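Local structure of cobalamin biosynthesis protein CobN (Mycobacterium tuberculosis, 7C6O) at residues T41-S46 / S83-R88; S58-R63 / E151-L156; H138-H143 / F165-P170. The protein is the large catalytic subunit of cobaltochelatase, the ATP-driven enzyme that inserts cobalt into the corrin ring during cobalamin biosynthesis. All coordinates share one frame; numbering follows the deposited sequence. Where two conformers were deposited one is given.

All three contacts lie in an N-terminal alpha/beta unit, each centred about 51 Å from the centre of the chain. Contact 1 joins two neighbouring strands of a parallel sheet, 42-46 and 84-89. Contact 2, its centre about 10 Å away, sets helix 146-161 against the approach to strand 62-65, the edge strand beside 42-46. In contact 3, about 14 Å between centres from contact 1 and 10 Å from contact 2, helix 131-143 meets the loop that follows helix 146-161. Segments of contacts 1 and 2 alternate along the chain, as do those of 2 and 3; contact 1 closes before contact 3 opens. They tie sheet, two helices on one face and the loop toward strand 176-178 together.

Contact 1 (T41-S46 / S83-R88); sequences TVLLLS and SIVVIR
S83 N donates to T41 O at 2.8 Å, and I84 N adds a weak bond to the same oxygen. S83 OG, turned beside its own backbone N (chi1 -57°), holds a water that also accepts from T41 N, so this end of the strand pair is bridged twice. I84 O receives L43 N at 2.8 Å and touches V42 CA in a CA-H...O contact. On the face shared with L43 and L45, V85 CG1 is approached by these two leucines: L43 CD2 runs alongside it, while L45 CD1 reaches it obliquely at 4.0 Å. This is the parallel ladder of a doubly wound alpha/beta sheet with strand order 2-1-3-4, in which 42-46 and 84-89 are the inner pair; L43, L45 and V85 face helix 72-79, whereas V42, I84 and V86 face helix 146-161. V86 uses both backbone groups, its N to L43 O and its O from L45 N, the latter nearly straight (2.7 Å, N-H...O 176°). Its CG1 meets L44 CD1 at 3.9 Å and CG2 lies near V42 CG1. I87 CG1 lies beside L45 CD1 at 4.0 Å, both side chains pointing the same way. R88 N closes the ladder on L45 O at 2.8 Å. R88 CB rests 3.7 Å from S46 OG, which lies at the guanidinium edge. The extended arginine runs on to D51, where NH1 forms a salt bridge with the carboxylate that also hydrogen-bonds S46 OG; that hydroxyl is further bound to S48 N.

Contact 2 (S58-R63 / E151-L156); sequences SGKNYR and ELHAFL
K60 and H153 bring the two backbones closest, their CA atoms 6.8 Å apart, where irregular chain passes helix 146-161. S58 OG accepts from K60 N in an ST turn, G59 leaves the preceding helix with positive phi, and N61 centres an inverse gamma turn that joins Y62 N to K60 O. H153 projects from its helix into this bend, its CG trans to N. Its NE2 donates to N61 O at 3.0 Å, a bent bond (138°) whose donor stands 59° above the carbonyl plane although the oxygen lies in the imidazole plane. The ring also presents its edge to the face of Y62 in a T-shaped stack, planes at 85° and CD2 3.9 Å above the phenol centre. K60 CB lies 3.7 Å from H153 CG, and the bent lysine brings NZ to a water that also bonds H153 ND1. Both ring nitrogens thus have partners. Y62 OH sits against L152 CB at 3.7 Å, and its hydrogen-bond partner is L149 O, one turn back in the helix. V42 of the adjoining strand 42-46 touches both Y62 and H153, L156 reaches I84 and V86 of strand 84-89, and L152 turns to helix 131-143.

Contact 3 (H138-H143 / F165-P170); sequences HIYLAH and FGFTPP
The Y140 ring carries P170 on one face: CG stands 3.5 Å from the ring centroid and 5° off the normal, a CH-pi contact square over the centre, with P170 CD 3.6 Å from Y140 CZ. At the ring edge, in plane, lies T168 O, which accepts from Y140 OH at 2.6 Å; the donor is tilted 30° from the carbonyl plane. F167 CD1 comes to 3.9 Å from the same hydroxyl of Y140. The H143 imidazole takes part by its edge, CD2 facing P170 CB at 4.3 Å. Y140 and P170 cross at about a right angle; the pyrrolidine lies over the ring, and the chain before it runs past the hydroxyl. The consecutive helices 131-143 and 146-161 pack on the V42/I84/V86 side of the parallel sheet, and the extended loop 165-170 crosses back over the first of them through Y140, whose side chain also touches N148, E151 and L152 of the second. This loop leads toward strand 176-178, an outer strand of the next sheet in the chain. Y140 CG lies anti to the carbonyl carbon, which swings the ring out from its helix toward the loop. I139, one residue earlier, sends CG2 obliquely against P170 CB at 3.7 Å. T168 is gripped through both backbone polar atoms, its O by Y140 and its N by E151 OE1. The F167 ring makes a T-shaped pair with F155, which also meets Y140 with planes at about 45°.

Contact 1 (T41-S46 / S83-R88)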
ATOM      1  N   THR A  41     -10.520   7.340  55.060  1.00 19.33           N
ATOM      2  CA  THR A  41     -10.292   6.547  53.860  1.00 20.96           C
ATOM      3  C   THR A  41     -11.626   6.231  53.196  1.00 18.88           C
ATOM      4  O   THR A  41     -12.512   5.641  53.821  1.00 17.73           O
ATOM      5  CB  THR A  41      -9.550   5.257  54.196  1.00 26.03           C
ATOM      6  OG1 THR A  41      -8.276   5.572  54.768  1.00 27.61           O
ATOM      7  CG2 THR A  41      -9.345   4.429  52.941  1.00 26.30           C
ATOM      8  N   VAL A  42     -11.762   6.616  51.931  1.00 18.22           N
ATOM      9  CA  VAL A  42     -12.951   6.325  51.139  1.00 15.95           C
ATOM     10  C   VAL A  42     -12.579   5.269  50.109  1.00 18.06           C
ATOM     11  O   VAL A  42     -11.674   5.479  49.292  1.00 19.18           O
ATOM     12  CB  VAL A  42     -13.510   7.585  50.463  1.00 17.71           C
ATOM     13  CG1 VAL A  42     -14.664   7.222  49.538  1.00 17.43           C
ATOM     14  CG2 VAL A  42     -13.961   8.588  51.513  1.00 18.52           C
ATOM     15  N   LEU A  43     -13.268   4.134  50.152  1.00 17.55           N
ATOM     16  CA  LEU A  43     -13.073   3.070  49.178  1.00 15.56           C
ATOM     17  C   LEU A  43     -14.025   3.290  48.008  1.00 15.40           C
ATOM     18  O   LEU A  43     -15.245   3.345  48.197  1.00 16.43           O
ATOM     19  CB  LEU A  43     -13.309   1.704  49.822  1.00 15.85           C
ATOM     20  CG  LEU A  43     -13.241   0.482  48.899  1.00 16.97           C
ATOM     21  CD1 LEU A  43     -11.872   0.370  48.248  1.00 17.87           C
ATOM     22  CD2 LEU A  43     -13.578  -0.784  49.669  1.00 14.55           C
ATOM     23  N   LEU A  44     -13.468   3.424  46.806  1.00 14.50           N
ATOM     24  CA  LEU A  44     -14.241   3.596  45.582  1.00 14.44           C
ATOM     25  C   LEU A  44     -14.177   2.309  44.770  1.00 15.49           C
ATOM     26  O   LEU A  44     -13.096   1.909  44.324  1.00 15.32           O
ATOM     27  CB  LEU A  44     -13.712   4.773  44.760  1.00 15.85           C
ATOM     28  CG  LEU A  44     -14.370   4.989  43.396  1.00 13.34           C
ATOM     29  CD1 LEU A  44     -15.861   5.262  43.562  1.00 15.97           C
ATOM     30  CD2 LEU A  44     -13.686   6.121  42.647  1.00 14.16           C
ATOM     31  N   LEU A  45     -15.327   1.668  44.581  1.00 13.22           N
ATOM     32  CA  LEU A  45     -15.448   0.457  43.771  1.00 12.77           C
ATOM     33  C   LEU A  45     -16.288   0.812  42.549  1.00 13.67           C
ATOM     34  O   LEU A  45     -17.509   0.949  42.649  1.00 15.99           O
ATOM     35  CB  LEU A  45     -16.089  -0.676  44.570  1.00 11.73           C
ATOM     36  CG  LEU A  45     -15.406  -1.063  45.881  1.00 14.81           C
ATOM     37  CD1 LEU A  45     -16.298  -1.981  46.702  1.00 14.04           C
ATOM     38  CD2 LEU A  45     -14.061  -1.722  45.600  1.00 17.03           C
ATOM     39  N   SER A  46     -15.640   0.964  41.399  1.00 14.15           N
ATOM     40  CA  SER A  46     -16.329   1.347  40.174  1.00 13.49           C
ATOM     41  C   SER A  46     -15.862   0.476  39.020  1.00 16.09           C
ATOM     42  O   SER A  46     -14.669   0.195  38.884  1.00 16.72           O
ATOM     43  CB  SER A  46     -16.092   2.822  39.828  1.00 15.08           C
ATOM     44  OG  SER A  46     -16.790   3.185  38.647  1.00 16.91           O
ATOM     45  N   SER A  83     -13.497   3.907  55.744  1.00 17.79           N
ATOM     46  CA  SER A  83     -14.483   4.588  56.574  1.00 19.37           C
ATOM     47  C   SER A  83     -15.798   4.795  55.841  1.00 19.18           C
ATOM     48  O   SER A  83     -16.860   4.833  56.475  1.00 20.61           O
ATOM     49  CB  SER A  83     -13.946   5.946  57.036  1.00 25.76           C
ATOM     50  OG  SER A  83     -12.722   5.807  57.734  1.00 33.28           O
ATOM     51  N   ILE A  84     -15.735   4.955  54.521  1.00 17.38           N
ATOM     52  CA  ILE A  84     -16.902   5.060  53.653  1.00 16.40           C
ATOM     53  C   ILE A  84     -16.605   4.260  52.396  1.00 16.34           C
ATOM     54  O   ILE A  84     -15.464   4.232  51.925  1.00 19.79           O
ATOM     55  CB  ILE A  84     -17.226   6.526  53.290  1.00 15.26           C
ATOM     56  CG1 ILE A  84     -17.346   7.394  54.542  1.00 14.81           C
ATOM     57  CG2 ILE A  84     -18.511   6.610  52.477  1.00 15.33           C
ATOM     58  CD1 ILE A  84     -17.539   8.863  54.233  1.00 16.57           C
ATOM     59  N   VAL A  85     -17.627   3.604  51.852  1.00 16.85           N
ATOM     60  CA  VAL A  85     -17.500   2.853  50.610  1.00 15.86           C
ATOM     61  C   VAL A  85     -18.463   3.436  49.587  1.00 14.86           C
ATOM     62  O   VAL A  85     -19.613   3.752  49.912  1.00 16.15           O
ATOM     63  CB  VAL A  85     -17.772   1.349  50.814  1.00 16.32           C
ATOM     64  CG1 VAL A  85     -17.416   0.573  49.548  1.00 15.29           C
ATOM     65  CG2 VAL A  85     -16.988   0.825  52.000  1.00 19.82           C
ATOM     66  N   VAL A  86     -17.987   3.579  48.352  1.00 15.16           N
ATOM     67  CA  VAL A  86     -18.797   4.018  47.223  1.00 15.51           C
ATOM     68  C   VAL A  86     -18.705   2.958  46.139  1.00 15.95           C
ATOM     69  O   VAL A  86     -17.602   2.551  45.759  1.00 15.29           O
ATOM     70  CB  VAL A  86     -18.333   5.381  46.681  1.00 15.20           C
ATOM     71  CG1 VAL A  86     -19.171   5.784  45.475  1.00 14.94           C
ATOM     72  CG2 VAL A  86     -18.415   6.429  47.764  1.00 16.84           C
ATOM     73  N   ILE A  87     -19.859   2.519  45.643  1.00 15.99           N
ATOM     74  CA  ILE A  87     -19.942   1.515  44.588  1.00 14.11           C
ATOM     75  C   ILE A  87     -20.677   2.129  43.403  1.00 13.46           C
ATOM     76  O   ILE A  87     -21.782   2.659  43.565  1.00 14.02           O
ATOM     77  CB  ILE A  87     -20.658   0.242  45.074  1.00 14.53           C
ATOM     78  CG1 ILE A  87     -19.910  -0.377  46.260  1.00 17.06           C
ATOM     79  CG2 ILE A  87     -20.798  -0.759  43.938  1.00 16.77           C
ATOM     80  CD1 ILE A  87     -20.628  -1.558  46.880  1.00 17.80           C
ATOM     81  N   ARG A  88     -20.066   2.060  42.220  1.00 11.58           N
ATOM     82  CA  ARG A  88     -20.684   2.542  40.987  1.00 12.14           C
ATOM     83  C   ARG A  88     -20.605   1.443  39.936  1.00 10.71           C
ATOM     84  O   ARG A  88     -19.505   1.070  39.514  1.00 14.62           O
ATOM     85  CB  ARG A  88     -19.996   3.818  40.479  1.00 10.20           C
ATOM     86  CG  ARG A  88     -20.651   4.434  39.239  1.00 10.45           C
ATOM     87  CD  ARG A  88     -20.204   5.883  39.030  1.00 10.57           C
ATOM     88  NE  ARG A  88     -20.898   6.516  37.909  1.00 12.35           N
ATOM     89  CZ  ARG A  88     -20.364   6.695  36.704  1.00 17.38           C
ATOM     90  NH1 ARG A  88     -19.122   6.297  36.457  1.00 16.83           N
ATOM     91  NH2 ARG A  88     -21.070   7.279  35.747  1.00 19.93           N
TER
HETATM   92  O   HOH W   1     -10.154   6.028  57.776  1.00 35.63           O

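Contact 2 (S58-R63 / E151-L156)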
ATOM      1  N   SER A  58      -7.002  12.856  42.122  1.00 22.71           N
ATOM      2  CA  SER A  58      -7.552  13.874  43.012  1.00 20.10           C
ATOM      3  C   SER A  58      -6.627  14.176  44.183  1.00 20.31           C
ATOM      4  O   SER A  58      -6.685  15.274  44.748  1.00 21.00           O
ATOM      5  CB  SER A  58      -8.918  13.434  43.541  1.00 18.15           C
ATOM      6  OG  SER A  58      -8.770  12.456  44.557  1.00 16.72           O
ATOM      7  N   GLY A  59      -5.783  13.224  44.572  1.00 22.50           N
ATOM      8  CA  GLY A  59      -4.935  13.401  45.729  1.00 22.05           C
ATOM      9  C   GLY A  59      -5.621  13.183  47.058  1.00 25.13           C
ATOM     10  O   GLY A  59      -4.954  13.255  48.098  1.00 25.59           O
ATOM     11  N   LYS A  60      -6.928  12.930  47.062  1.00 22.62           N
ATOM     12  CA  LYS A  60      -7.633  12.595  48.287  1.00 22.48           C
ATOM     13  C   LYS A  60      -7.308  11.166  48.713  1.00 20.25           C
ATOM     14  O   LYS A  60      -6.799  10.356  47.933  1.00 21.76           O
ATOM     15  CB  LYS A  60      -9.143  12.757  48.100  1.00 23.53           C
ATOM     16  CG  LYS A  60      -9.625  14.201  48.030  1.00 25.47           C
ATOM     17  CD  LYS A  60      -9.392  14.911  49.352  1.00 26.71           C
ATOM     18  CE  LYS A  60     -10.397  16.015  49.600  1.00 30.13           C
ATOM     19  NZ  LYS A  60     -10.287  16.548  50.991  1.00 31.82           N
ATOM     20  N   ASN A  61      -7.612  10.859  49.975  1.00 17.47           N
ATOM     21  CA  ASN A  61      -7.298   9.555  50.555  1.00 22.39           C
ATOM     22  C   ASN A  61      -8.340   8.543  50.091  1.00 21.17           C
ATOM     23  O   ASN A  61      -9.285   8.188  50.801  1.00 22.18           O
ATOM     24  CB  ASN A  61      -7.235   9.632  52.074  1.00 21.50           C
ATOM     25  CG  ASN A  61      -6.823   8.317  52.701  1.00 22.61           C
ATOM     26  OD1 ASN A  61      -6.220   7.470  52.043  1.00 25.99           O
ATOM     27  ND2 ASN A  61      -7.154   8.133  53.974  1.00 23.28           N
ATOM     28  N   TYR A  62      -8.146   8.067  48.867  1.00 21.91           N
ATOM     29  CA  TYR A  62      -9.000   7.062  48.259  1.00 20.51           C
ATOM     30  C   TYR A  62      -8.282   5.723  48.185  1.00 22.35           C
ATOM     31  O   TYR A  62      -7.063   5.669  47.991  1.00 23.89           O
ATOM     32  CB  TYR A  62      -9.395   7.455  46.829  1.00 17.32           C
ATOM     33  CG  TYR A  62     -10.581   8.380  46.653  1.00 16.21           C
ATOM     34  CD1 TYR A  62     -11.880   7.914  46.810  1.00 16.74           C
ATOM     35  CD2 TYR A  62     -10.403   9.698  46.250  1.00 15.43           C
ATOM     36  CE1 TYR A  62     -12.968   8.749  46.616  1.00 15.07           C
ATOM     37  CE2 TYR A  62     -11.484  10.540  46.051  1.00 14.50           C
ATOM     38  CZ  TYR A  62     -12.765  10.059  46.235  1.00 15.39           C
ATOM     39  OH  TYR A  62     -13.844  10.894  46.036  1.00 15.54           O
ATOM     40  N   ARG A  63      -9.041   4.650  48.367  1.00 18.64           N
ATOM     41  CA  ARG A  63      -8.681   3.331  47.873  0.52 20.26           C
ATOM     42  C   ARG A  63      -9.600   3.006  46.703  1.00 20.33           C
ATOM     43  O   ARG A  63     -10.756   3.438  46.671  1.00 18.13           O
ATOM     44  CB  ARG A  63      -8.814   2.254  48.953  0.52 22.65           C
ATOM     45  CG  ARG A  63      -8.064   2.539  50.240  0.52 24.07           C
ATOM     46  CD  ARG A  63      -6.559   2.504  50.053  0.52 25.57           C
ATOM     47  NE  ARG A  63      -5.872   2.805  51.305  0.52 27.60           N
ATOM     48  CZ  ARG A  63      -5.582   4.034  51.719  0.52 28.30           C
ATOM     49  NH1 ARG A  63      -5.912   5.080  50.975  0.52 28.77           N
ATOM     50  NH2 ARG A  63      -4.961   4.217  52.875  0.52 27.64           N
ATOM     51  N   GLU A 151     -13.810  16.786  45.393  1.00 16.82           N
ATOM     52  CA  GLU A 151     -14.882  17.320  46.228  1.00 17.91           C
ATOM     53  C   GLU A 151     -15.802  16.217  46.737  1.00 18.59           C
ATOM     54  O   GLU A 151     -16.353  16.339  47.836  1.00 14.02           O
ATOM     55  CB  GLU A 151     -15.681  18.373  45.457  1.00 18.19           C
ATOM     56  CG  GLU A 151     -14.845  19.562  45.001  1.00 21.29           C
ATOM     57  CD  GLU A 151     -14.162  20.273  46.153  1.00 28.07           C
ATOM     58  OE1 GLU A 151     -14.847  20.605  47.144  1.00 25.61           O
ATOM     59  OE2 GLU A 151     -12.932  20.490  46.072  1.00 28.98           O
ATOM     60  N   LEU A 152     -15.975  15.139  45.964  1.00 17.84           N
ATOM     61  CA  LEU A 152     -16.793  14.022  46.429  1.00 16.00           C
ATOM     62  C   LEU A 152     -16.261  13.456  47.738  1.00 13.99           C
ATOM     63  O   LEU A 152     -17.036  13.166  48.659  1.00 12.05           O
ATOM     64  CB  LEU A 152     -16.851  12.921  45.369  1.00 15.62           C
ATOM     65  CG  LEU A 152     -17.551  11.629  45.809  1.00 14.74           C
ATOM     66  CD1 LEU A 152     -19.047  11.857  46.057  1.00 12.29           C
ATOM     67  CD2 LEU A 152     -17.328  10.520  44.788  1.00 15.62           C
ATOM     68  N   HIS A 153     -14.941  13.291  47.836  1.00 15.75           N
ATOM     69  CA  HIS A 153     -14.344  12.772  49.061  1.00 18.09           C
ATOM     70  C   HIS A 153     -14.692  13.657  50.251  1.00 19.57           C
ATOM     71  O   HIS A 153     -15.093  13.164  51.311  1.00 17.19           O
ATOM     72  CB  HIS A 153     -12.829  12.662  48.891  1.00 16.70           C
ATOM     73  CG  HIS A 153     -12.147  11.926  50.000  1.00 19.20           C
ATOM     74  ND1 HIS A 153     -12.046  12.431  51.278  1.00 19.58           N
ATOM     75  CD2 HIS A 153     -11.522  10.724  50.021  1.00 19.19           C
ATOM     76  CE1 HIS A 153     -11.393  11.570  52.040  1.00 20.81           C
ATOM     77  NE2 HIS A 153     -11.065  10.527  51.301  1.00 19.83           N
ATOM     78  N   ALA A 154     -14.554  14.974  50.085  1.00 15.44           N
ATOM     79  CA  ALA A 154     -14.858  15.895  51.176  1.00 15.26           C
ATOM     80  C   ALA A 154     -16.355  15.938  51.463  1.00 16.75           C
ATOM     81  O   ALA A 154     -16.767  16.000  52.629  1.00 14.94           O
ATOM     82  CB  ALA A 154     -14.332  17.289  50.842  1.00 14.50           C
ATOM     83  N   PHE A 155     -17.182  15.912  50.416  1.00 16.41           N
ATOM     84  CA  PHE A 155     -18.628  15.889  50.611  1.00 15.83           C
ATOM     85  C   PHE A 155     -19.047  14.685  51.444  1.00 14.03           C
ATOM     86  O   PHE A 155     -19.846  14.809  52.378  1.00 14.95           O
ATOM     87  CB  PHE A 155     -19.346  15.879  49.260  1.00 13.38           C
ATOM     88  CG  PHE A 155     -20.810  15.549  49.359  1.00 16.03           C
ATOM     89  CD1 PHE A 155     -21.721  16.501  49.795  1.00 15.69           C
ATOM     90  CD2 PHE A 155     -21.274  14.283  49.033  1.00 13.72           C
ATOM     91  CE1 PHE A 155     -23.066  16.200  49.898  1.00 16.12           C
ATOM     92  CE2 PHE A 155     -22.619  13.972  49.131  1.00 12.39           C
ATOM     93  CZ  PHE A 155     -23.518  14.932  49.566  1.00 17.26           C
ATOM     94  N   LEU A 156     -18.511  13.507  51.121  1.00 11.47           N
ATOM     95  CA  LEU A 156     -18.911  12.304  51.841  1.00 12.08           C
ATOM     96  C   LEU A 156     -18.412  12.323  53.278  1.00 14.49           C
ATOM     97  O   LEU A 156     -19.146  11.949  54.200  1.00 15.01           O
ATOM     98  CB  LEU A 156     -18.399  11.065  51.113  1.00 13.09           C
ATOM     99  CG  LEU A 156     -19.086  10.809  49.775  1.00 13.64           C
ATOM    100  CD1 LEU A 156     -18.402   9.661  49.065  1.00 14.52           C
ATOM    101  CD2 LEU A 156     -20.560  10.520  50.001  1.00 12.92           C
TER
HETATM  102  O   HOH W   2     -11.892  14.909  52.460  1.00 21.24           O

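Contact 3 (H138-H143 / F165-P170)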
ATOM      1  N   HIS A 138     -24.090  10.437  43.177  1.00 10.87           N
ATOM      2  CA  HIS A 138     -24.357  10.040  41.799  1.00 12.28           C
ATOM      3  C   HIS A 138     -24.002  11.160  40.829  1.00 11.07           C
ATOM      4  O   HIS A 138     -23.412  10.913  39.771  1.00 12.06           O
ATOM      5  CB  HIS A 138     -25.824   9.644  41.641  1.00 13.05           C
ATOM      6  CG  HIS A 138     -26.217   9.348  40.229  1.00 12.20           C
ATOM      7  ND1 HIS A 138     -26.152   8.081  39.688  1.00 12.49           N
ATOM      8  CD2 HIS A 138     -26.667  10.157  39.240  1.00 13.64           C
ATOM      9  CE1 HIS A 138     -26.550   8.121  38.429  1.00 13.15           C
ATOM     10  NE2 HIS A 138     -26.866   9.370  38.131  1.00 13.64           N
ATOM     11  N   ILE A 139     -24.334  12.400  41.186  1.00 11.62           N
ATOM     12  CA  ILE A 139     -24.068  13.529  40.300  1.00 13.84           C
ATOM     13  C   ILE A 139     -22.572  13.805  40.211  1.00 14.40           C
ATOM     14  O   ILE A 139     -22.041  14.049  39.119  1.00 13.26           O
ATOM     15  CB  ILE A 139     -24.858  14.763  40.774  1.00 14.77           C
ATOM     16  CG1 ILE A 139     -26.361  14.478  40.709  1.00 13.76           C
ATOM     17  CG2 ILE A 139     -24.499  15.986  39.937  1.00 16.51           C
ATOM     18  CD1 ILE A 139     -27.233  15.588  41.263  1.00 15.03           C
ATOM     19  N   TYR A 140     -21.868  13.778  41.350  1.00 11.82           N
ATOM     20  CA  TYR A 140     -20.418  13.960  41.340  1.00 11.14           C
ATOM     21  C   TYR A 140     -19.753  13.001  40.361  1.00 12.29           C
ATOM     22  O   TYR A 140     -18.886  13.393  39.572  1.00 15.11           O
ATOM     23  CB  TYR A 140     -19.837  13.745  42.741  1.00 13.32           C
ATOM     24  CG  TYR A 140     -19.858  14.936  43.672  1.00 16.42           C
ATOM     25  CD1 TYR A 140     -19.062  16.053  43.430  1.00 17.88           C
ATOM     26  CD2 TYR A 140     -20.632  14.922  44.824  1.00 15.72           C
ATOM     27  CE1 TYR A 140     -19.065  17.135  44.299  1.00 17.14           C
ATOM     28  CE2 TYR A 140     -20.643  15.994  45.695  1.00 15.62           C
ATOM     29  CZ  TYR A 140     -19.859  17.095  45.431  1.00 18.56           C
ATOM     30  OH  TYR A 140     -19.877  18.158  46.305  1.00 16.06           O
ATOM     31  N   LEU A 141     -20.155  11.732  40.403  1.00 12.78           N
ATOM     32  CA  LEU A 141     -19.520  10.713  39.578  1.00 13.22           C
ATOM     33  C   LEU A 141     -20.024  10.740  38.140  1.00 14.60           C
ATOM     34  O   LEU A 141     -19.259  10.433  37.219  1.00 17.72           O
ATOM     35  CB  LEU A 141     -19.742   9.336  40.206  1.00 12.86           C
ATOM     36  CG  LEU A 141     -18.989   9.145  41.529  1.00 14.25           C
ATOM     37  CD1 LEU A 141     -19.554   7.987  42.338  1.00 14.86           C
ATOM     38  CD2 LEU A 141     -17.506   8.935  41.255  1.00 17.32           C
ATOM     39  N   ALA A 142     -21.292  11.101  37.928  1.00 13.39           N
ATOM     40  CA  ALA A 142     -21.815  11.201  36.568  1.00 15.64           C
ATOM     41  C   ALA A 142     -21.079  12.276  35.780  1.00 16.33           C
ATOM     42  O   ALA A 142     -20.680  12.059  34.630  1.00 19.23           O
ATOM     43  CB  ALA A 142     -23.317  11.482  36.594  1.00 15.35           C
ATOM     44  N   HIS A 143     -20.889  13.451  36.386  1.00 14.08           N
ATOM     45  CA  HIS A 143     -20.085  14.485  35.741  1.00 19.29           C
ATOM     46  C   HIS A 143     -18.620  14.079  35.676  1.00 22.39           C
ATOM     47  O   HIS A 143     -17.958  14.281  34.651  1.00 22.15           O
ATOM     48  CB  HIS A 143     -20.237  15.815  36.477  1.00 20.17           C
ATOM     49  CG  HIS A 143     -21.570  16.465  36.282  1.00 25.83           C
ATOM     50  ND1 HIS A 143     -22.120  16.672  35.035  1.00 28.02           N
ATOM     51  CD2 HIS A 143     -22.458  16.966  37.173  1.00 28.05           C
ATOM     52  CE1 HIS A 143     -23.293  17.265  35.167  1.00 29.95           C
ATOM     53  NE2 HIS A 143     -23.522  17.455  36.453  1.00 30.70           N
ATOM     54  N   PHE A 165     -14.068  19.393  56.366  1.00 26.53           N
ATOM     55  CA  PHE A 165     -13.190  19.758  55.261  1.00 25.40           C
ATOM     56  C   PHE A 165     -13.771  20.893  54.429  1.00 28.10           C
ATOM     57  O   PHE A 165     -13.018  21.721  53.904  1.00 29.95           O
ATOM     58  CB  PHE A 165     -12.927  18.547  54.362  1.00 23.10           C
ATOM     59  CG  PHE A 165     -12.134  17.458  55.019  1.00 24.21           C
ATOM     60  CD1 PHE A 165     -10.750  17.504  55.034  1.00 26.16           C
ATOM     61  CD2 PHE A 165     -12.771  16.380  55.609  1.00 23.65           C
ATOM     62  CE1 PHE A 165     -10.016  16.499  55.637  1.00 28.57           C
ATOM     63  CE2 PHE A 165     -12.045  15.372  56.215  1.00 24.47           C
ATOM     64  CZ  PHE A 165     -10.665  15.431  56.228  1.00 29.28           C
ATOM     65  N   GLY A 166     -15.093  20.952  54.299  1.00 24.83           N
ATOM     66  CA  GLY A 166     -15.713  21.862  53.359  1.00 20.50           C
ATOM     67  C   GLY A 166     -15.671  21.285  51.959  1.00 21.64           C
ATOM     68  O   GLY A 166     -14.752  20.531  51.626  1.00 22.51           O
ATOM     69  N   PHE A 167     -16.654  21.621  51.128  1.00 19.65           N
ATOM     70  CA  PHE A 167     -16.727  21.047  49.796  1.00 18.65           C
ATOM     71  C   PHE A 167     -17.484  21.987  48.869  1.00 19.48           C
ATOM     72  O   PHE A 167     -18.307  22.796  49.302  1.00 24.57           O
ATOM     73  CB  PHE A 167     -17.399  19.664  49.815  1.00 17.33           C
ATOM     74  CG  PHE A 167     -18.765  19.659  50.449  1.00 18.91           C
ATOM     75  CD1 PHE A 167     -19.890  19.988  49.711  1.00 19.97           C
ATOM     76  CD2 PHE A 167     -18.920  19.320  51.785  1.00 19.18           C
ATOM     77  CE1 PHE A 167     -21.145  19.986  50.290  1.00 22.32           C
ATOM     78  CE2 PHE A 167     -20.172  19.315  52.370  1.00 20.61           C
ATOM     79  CZ  PHE A 167     -21.286  19.648  51.622  1.00 23.66           C
ATOM     80  N   THR A 168     -17.194  21.856  47.583  1.00 22.81           N
ATOM     81  CA  THR A 168     -17.789  22.479  46.413  1.00 25.22           C
ATOM     82  C   THR A 168     -18.838  21.553  45.810  1.00 22.74           C
ATOM     83  O   THR A 168     -18.630  20.336  45.753  1.00 22.51           O
ATOM     84  CB  THR A 168     -16.710  22.788  45.370  1.00 28.86           C
ATOM     85  OG1 THR A 168     -15.766  23.712  45.924  1.00 31.27           O
ATOM     86  CG2 THR A 168     -17.312  23.385  44.106  1.00 31.76           C
ATOM     87  N   PRO A 169     -19.980  22.086  45.385  1.00 22.93           N
ATOM     88  CA  PRO A 169     -20.986  21.256  44.708  1.00 22.89           C
ATOM     89  C   PRO A 169     -20.425  20.645  43.436  1.00 22.85           C
ATOM     90  O   PRO A 169     -19.381  21.090  42.936  1.00 23.98           O
ATOM     91  CB  PRO A 169     -22.114  22.253  44.396  1.00 25.39           C
ATOM     92  CG  PRO A 169     -21.939  23.346  45.396  1.00 28.71           C
ATOM     93  CD  PRO A 169     -20.462  23.458  45.626  1.00 24.37           C
ATOM     94  N   PRO A 170     -21.082  19.622  42.887  1.00 19.58           N
ATOM     95  CA  PRO A 170     -20.613  19.045  41.621  1.00 17.71           C
ATOM     96  C   PRO A 170     -20.580  20.091  40.516  1.00 20.67           C
ATOM     97  O   PRO A 170     -21.460  20.950  40.420  1.00 22.88           O
ATOM     98  CB  PRO A 170     -21.647  17.950  41.324  1.00 15.63           C
ATOM     99  CG  PRO A 170     -22.250  17.621  42.655  1.00 16.91           C
ATOM    100  CD  PRO A 170     -22.253  18.907  43.424  1.00 19.42           C
TER